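Local coordinates for protein Blo t 1 allergen (Blomia tropicalis, PDB 5JT8) that probably cleaves peptide bonds as a papain-like cysteine protease and is a mite allergen made with an inhibitory propeptide, at residues F140-V145 and K192-T197; Y186-F191 and Y228-Y233. One frame throughout, in Å; residues are numbered along the deposited sequence.

Contact 1: F140-V145 and K192-T197; sequences FAAAGV and KYMIRT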
# COMPACT_ATOMS: atom_id res chain seq x y z
N PHE A 140 6.49 -1.52 2.40
CA PHE A 140 6.10 -0.19 2.88
C PHE A 140 4.86 -0.25 3.79
O PHE A 140 4.77 0.50 4.76
CB PHE A 140 5.88 0.76 1.70
CG PHE A 140 7.16 1.23 1.07
CD1 PHE A 140 7.85 0.44 0.17
CD2 PHE A 140 7.71 2.46 1.44
CE1 PHE A 140 9.07 0.87 -0.39
CE2 PHE A 140 8.90 2.90 0.90
CZ PHE A 140 9.60 2.10 -0.01
N ALA A 141 3.92 -1.14 3.48
CA ALA A 141 2.69 -1.22 4.24
C ALA A 141 2.97 -1.75 5.65
O ALA A 141 2.48 -1.20 6.65
CB ALA A 141 1.64 -2.10 3.50
N ALA A 142 3.78 -2.79 5.73
CA ALA A 142 4.16 -3.34 7.02
C ALA A 142 4.97 -2.32 7.81
O ALA A 142 4.71 -2.11 8.99
CB ALA A 142 4.95 -4.63 6.83
N ALA A 143 5.96 -1.71 7.17
CA ALA A 143 6.81 -0.75 7.87
C ALA A 143 5.98 0.42 8.35
O ALA A 143 6.21 0.93 9.44
CB ALA A 143 7.95 -0.28 6.98
N GLY A 144 5.01 0.83 7.54
CA GLY A 144 4.12 1.93 7.86
C GLY A 144 3.27 1.67 9.10
O GLY A 144 3.12 2.53 9.97
N VAL A 145 2.69 0.49 9.17
CA VAL A 145 1.94 0.09 10.36
C VAL A 145 2.86 0.12 11.59
O VAL A 145 2.51 0.70 12.61
CB VAL A 145 1.32 -1.31 10.19
CG1 VAL A 145 0.89 -1.89 11.52
CG2 VAL A 145 0.14 -1.22 9.23
N LYS A 192 6.62 -10.85 10.29
CA LYS A 192 7.36 -12.01 10.80
C LYS A 192 8.84 -11.66 10.98
O LYS A 192 9.47 -12.00 11.99
CB LYS A 192 7.20 -13.20 9.85
CG LYS A 192 8.00 -14.44 10.21
CD LYS A 192 7.81 -15.56 9.18
CE LYS A 192 6.36 -16.05 9.16
NZ LYS A 192 6.13 -17.04 8.06
N TYR A 193 9.39 -10.98 9.99
CA TYR A 193 10.78 -10.57 10.03
C TYR A 193 10.99 -9.54 11.14
O TYR A 193 12.01 -9.52 11.82
CB TYR A 193 11.20 -10.02 8.67
CG TYR A 193 12.65 -9.65 8.60
CD1 TYR A 193 13.07 -8.38 8.98
CD2 TYR A 193 13.60 -10.56 8.15
CE1 TYR A 193 14.40 -8.03 8.93
CE2 TYR A 193 14.94 -10.22 8.08
CZ TYR A 193 15.33 -8.95 8.47
OH TYR A 193 16.65 -8.59 8.41
N MET A 194 10.00 -8.69 11.33
CA MET A 194 10.07 -7.67 12.36
C MET A 194 10.05 -8.28 13.76
O MET A 194 10.61 -7.72 14.69
CB MET A 194 8.92 -6.68 12.18
CG MET A 194 9.17 -5.71 11.04
SD MET A 194 7.99 -4.36 11.17
CE MET A 194 7.48 -4.22 9.45
N ILE A 195 9.42 -9.44 13.89
CA ILE A 195 9.43 -10.16 15.16
C ILE A 195 10.76 -10.85 15.40
O ILE A 195 11.40 -10.66 16.44
CB ILE A 195 8.31 -11.23 15.21
CG1 ILE A 195 6.94 -10.56 15.29
CG2 ILE A 195 8.50 -12.18 16.40
CD1 ILE A 195 5.81 -11.49 14.90
N ARG A 196 11.19 -11.65 14.44
CA ARG A 196 12.32 -12.53 14.69
C ARG A 196 13.65 -11.81 14.64
O ARG A 196 14.61 -12.20 15.31
CB ARG A 196 12.30 -13.69 13.69
CG ARG A 196 11.05 -14.55 13.80
CD ARG A 196 11.00 -15.61 12.71
NE ARG A 196 9.74 -16.35 12.73
CZ ARG A 196 9.35 -17.20 11.78
NH1 ARG A 196 10.11 -17.43 10.72
NH2 ARG A 196 8.18 -17.81 11.90
N THR A 197 13.72 -10.75 13.84
CA THR A 197 15.01 -10.08 13.56
C THR A 197 14.96 -8.59 13.89
O THR A 197 15.91 -8.03 14.41
CB THR A 197 15.39 -10.25 12.07
OG1 THR A 197 15.42 -11.64 11.75
CG2 THR A 197 16.76 -9.61 11.76

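Contact 2: Y186-F191 and Y228-Y233; sequences YSTEAF and YQQLRY. With NO3 (nitrate ion), chain G.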
# COMPACT_ATOMS: atom_id res chain seq x y z
N TYR A 186 4.67 -10.24 0.83
CA TYR A 186 3.60 -10.41 1.79
C TYR A 186 3.93 -9.59 3.01
O TYR A 186 5.02 -9.72 3.55
CB TYR A 186 3.44 -11.89 2.14
CG TYR A 186 3.30 -12.73 0.91
CD1 TYR A 186 2.08 -12.80 0.24
CD2 TYR A 186 4.38 -13.44 0.38
CE1 TYR A 186 1.93 -13.56 -0.90
CE2 TYR A 186 4.24 -14.21 -0.77
CZ TYR A 186 3.01 -14.26 -1.41
OH TYR A 186 2.83 -15.01 -2.55
N SER A 187 3.01 -8.73 3.41
CA SER A 187 3.24 -7.90 4.58
C SER A 187 3.30 -8.79 5.83
O SER A 187 3.96 -8.46 6.79
CB SER A 187 2.15 -6.82 4.74
OG SER A 187 2.23 -5.79 3.75
N THR A 188 2.59 -9.92 5.82
CA THR A 188 2.63 -10.83 6.97
C THR A 188 4.05 -11.37 7.16
O THR A 188 4.56 -11.45 8.27
CB THR A 188 1.65 -12.01 6.83
OG1 THR A 188 1.83 -12.61 5.54
CG2 THR A 188 0.20 -11.54 6.97
N GLU A 189 4.68 -11.70 6.04
CA GLU A 189 6.05 -12.16 6.06
C GLU A 189 6.96 -11.05 6.58
O GLU A 189 7.91 -11.33 7.30
CB GLU A 189 6.47 -12.61 4.68
CG GLU A 189 5.83 -13.94 4.24
CD GLU A 189 6.29 -15.15 5.06
OE1 GLU A 189 5.69 -15.42 6.12
OE2 GLU A 189 7.25 -15.84 4.65
N ALA A 190 6.65 -9.81 6.23
CA ALA A 190 7.43 -8.67 6.69
C ALA A 190 7.35 -8.51 8.21
O ALA A 190 8.36 -8.29 8.88
CB ALA A 190 6.97 -7.38 5.98
N PHE A 191 6.13 -8.60 8.76
CA PHE A 191 5.95 -8.53 10.21
C PHE A 191 6.68 -9.66 10.90
O PHE A 191 7.27 -9.47 11.95
CB PHE A 191 4.47 -8.58 10.58
CG PHE A 191 3.73 -7.32 10.28
CD1 PHE A 191 4.24 -6.09 10.69
CD2 PHE A 191 2.55 -7.36 9.56
CE1 PHE A 191 3.56 -4.92 10.40
CE2 PHE A 191 1.86 -6.20 9.26
CZ PHE A 191 2.36 -4.98 9.68
N TYR A 228 1.39 -10.33 15.04
CA TYR A 228 0.49 -9.78 14.04
C TYR A 228 -0.64 -10.76 13.81
O TYR A 228 -0.51 -11.95 14.10
CB TYR A 228 1.24 -9.51 12.74
CG TYR A 228 1.80 -10.76 12.09
CD1 TYR A 228 3.05 -11.24 12.45
CD2 TYR A 228 1.07 -11.46 11.13
CE1 TYR A 228 3.57 -12.37 11.85
CE2 TYR A 228 1.59 -12.60 10.54
CZ TYR A 228 2.83 -13.05 10.90
OH TYR A 228 3.34 -14.18 10.30
N GLN A 229 -1.77 -10.28 13.31
CA GLN A 229 -2.90 -11.17 13.06
C GLN A 229 -3.65 -10.73 11.82
O GLN A 229 -4.04 -9.57 11.70
CB GLN A 229 -3.85 -11.20 14.27
CG GLN A 229 -5.15 -12.00 14.01
CD GLN A 229 -4.93 -13.51 13.92
OE1 GLN A 229 -4.35 -14.11 14.83
NE2 GLN A 229 -5.37 -14.12 12.82
N GLN A 230 -3.86 -11.66 10.91
CA GLN A 230 -4.61 -11.39 9.70
C GLN A 230 -6.06 -11.71 9.91
O GLN A 230 -6.37 -12.82 10.34
CB GLN A 230 -4.08 -12.20 8.54
CG GLN A 230 -5.00 -12.28 7.35
CD GLN A 230 -4.27 -12.77 6.11
OE1 GLN A 230 -3.05 -12.69 6.04
NE2 GLN A 230 -5.01 -13.28 5.14
N LEU A 231 -6.94 -10.76 9.63
CA LEU A 231 -8.37 -10.97 9.84
C LEU A 231 -8.96 -11.94 8.81
O LEU A 231 -8.36 -12.24 7.77
CB LEU A 231 -9.14 -9.64 9.79
CG LEU A 231 -8.85 -8.51 10.80
CD1 LEU A 231 -9.87 -7.36 10.61
CD2 LEU A 231 -8.88 -8.99 12.25
N ARG A 232 -10.15 -12.45 9.15
CA ARG A 232 -10.95 -13.30 8.28
C ARG A 232 -11.10 -12.70 6.87
O ARG A 232 -11.31 -11.49 6.74
CB ARG A 232 -12.32 -13.50 8.93
CG ARG A 232 -13.39 -14.09 8.06
CD ARG A 232 -14.74 -14.07 8.77
NE ARG A 232 -15.80 -14.46 7.86
CZ ARG A 232 -16.60 -13.61 7.23
NH1 ARG A 232 -16.50 -12.30 7.44
NH2 ARG A 232 -17.53 -14.07 6.41
N TYR A 233 -10.96 -13.53 5.84
CA TYR A 233 -11.21 -13.14 4.46
C TYR A 233 -12.61 -12.54 4.35
O TYR A 233 -13.55 -13.04 4.98
CB TYR A 233 -11.07 -14.34 3.51
CG TYR A 233 -11.15 -14.00 2.03
CD1 TYR A 233 -10.07 -13.41 1.37
CD2 TYR A 233 -12.30 -14.28 1.28
CE1 TYR A 233 -10.13 -13.09 0.01
CE2 TYR A 233 -12.36 -13.97 -0.08
CZ TYR A 233 -11.28 -13.37 -0.71
OH TYR A 233 -11.33 -13.06 -2.05
N NO3 G . -0.21 -10.08 3.49
O1 NO3 G . 0.11 -9.01 4.08
O2 NO3 G . 0.71 -10.83 3.08
O3 NO3 G . -1.43 -10.39 3.33

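Contact 1: F140-V145 and K192-T197
M194 reaches from helix 187-196 to helix 139-154 and touches it with one atom group, the terminal methyl CE, which meets A142 and the start of A143. The side chains of A142 and M194 touch at 3.7 Å between CB and CE, the apolar pair of the contact. The same methyl lies over a face of the peptide linking A142 to A143: CE is 3.5 Å from A142 O and 3.7 Å from A143 N, and it stands almost directly above the carbonyl carbon rather than at the edge of the group. A143 contributes little more, its CB being 4.7 Å from M194 CE. Reach and bend both come from the methionine torsions. CG lies anti to the carbonyl carbon (chi1 -77°), chi2 is extended, and a chi3 of -135°, short of fully extended, bends the chain at the sulfur and sets CE over the peptide. The reach of the side chain spans backbones whose closest CA pair, A143 to M194, is 8.9 Å apart, and the segments bury just 91 Å² between them. Around this first shell, A142 also packs on A190 and F191 about one turn earlier in helix 187-196, while A143 leans on E162. Y193, next to M194, packs on L165 and C168 of helix 162-168, to which its OH is tied through E164. Helix 139-154 is the central helix of the papain fold; it begins just after C137, found here as S-hydroxycysteine and probably the family's nucleophile position. Across this buried interface, nonpolar CE against an alanine CB and a peptide face is held by dispersion and shape, with no hydrogen bond between these two segments.

Contact 2: Y186-F191 and Y228-Y233
Y228 lays its ring against T188 and F191, joining helix 187-196 of the helical half of the papain fold to strand 227-230, which pairs antiparallel with strand 329-332. The axes of the short helix and strand segments run nearly opposed, at 163°, and approach to 9.3 Å, a gap that side chains fill. The aromatic packing comes first. One face of the Y228 ring takes the carbonyl of T188, with T188 O 3.5 Å from Y228 CZ, and T188 CB approaches Y228 CE2 at 3.8 Å. Further along the ring, F191 CB sits 3.5 Å from Y228 CD1. Chi1 of 63° sets the tyrosine CG between its backbone N and carbonyl carbon, and the ring lies across the helix, CD1 by F191 CB and CZ by T188 O. F191 offers mainly its CB here: its ring turns away toward A142 and V145 of helix 139-154. A second, smaller van der Waals contact brings the T188 methyl CG2 to 3.6 Å from Q230 OE1, the end of an extended glutamine chain whose other amide atom, NE2, makes a weak hydrogen bond to M97 O. A nitrate, probably from the crystallisation liquor, sits beside the first turn of the helix. T188 N makes two weak bonds to it: nearly linear to O2 (177°), markedly bent to O1. S187 OG instead bonds W138 O, tying the same turn to the residue just before the central helix. An amino-terminal helix end would favour such an anion. Within the strand segment, Q229 NE2 bonds to Q230 O at 3.0 Å, approaching from above the carbonyl plane. At the nitrate's flank, its O2 lies at the edge of the Y186 ring, in plane, and only 3.1 Å from Y186 CB.

How the contacts relate
Both contacts use helix 187-196, contact 2 its first half and contact 1 its end, and their centres lie 10 Å apart. Contact 1 is wholly buried, joins two helices and is apolar in character; contact 2 is partly buried, joins helix to strand, covers 226 Å² against 91 Å², and adds an aromatic face and a bound anion. The two sets of atoms also meet directly: A142 O is 3.4 Å from F191 CE1, A142 CB is 3.5 Å from A190 CB, and I195 CD1 packs on Y228 CD1 at 3.7 Å. One helix thus faces the central helix on one flank and strand 227-230 on another.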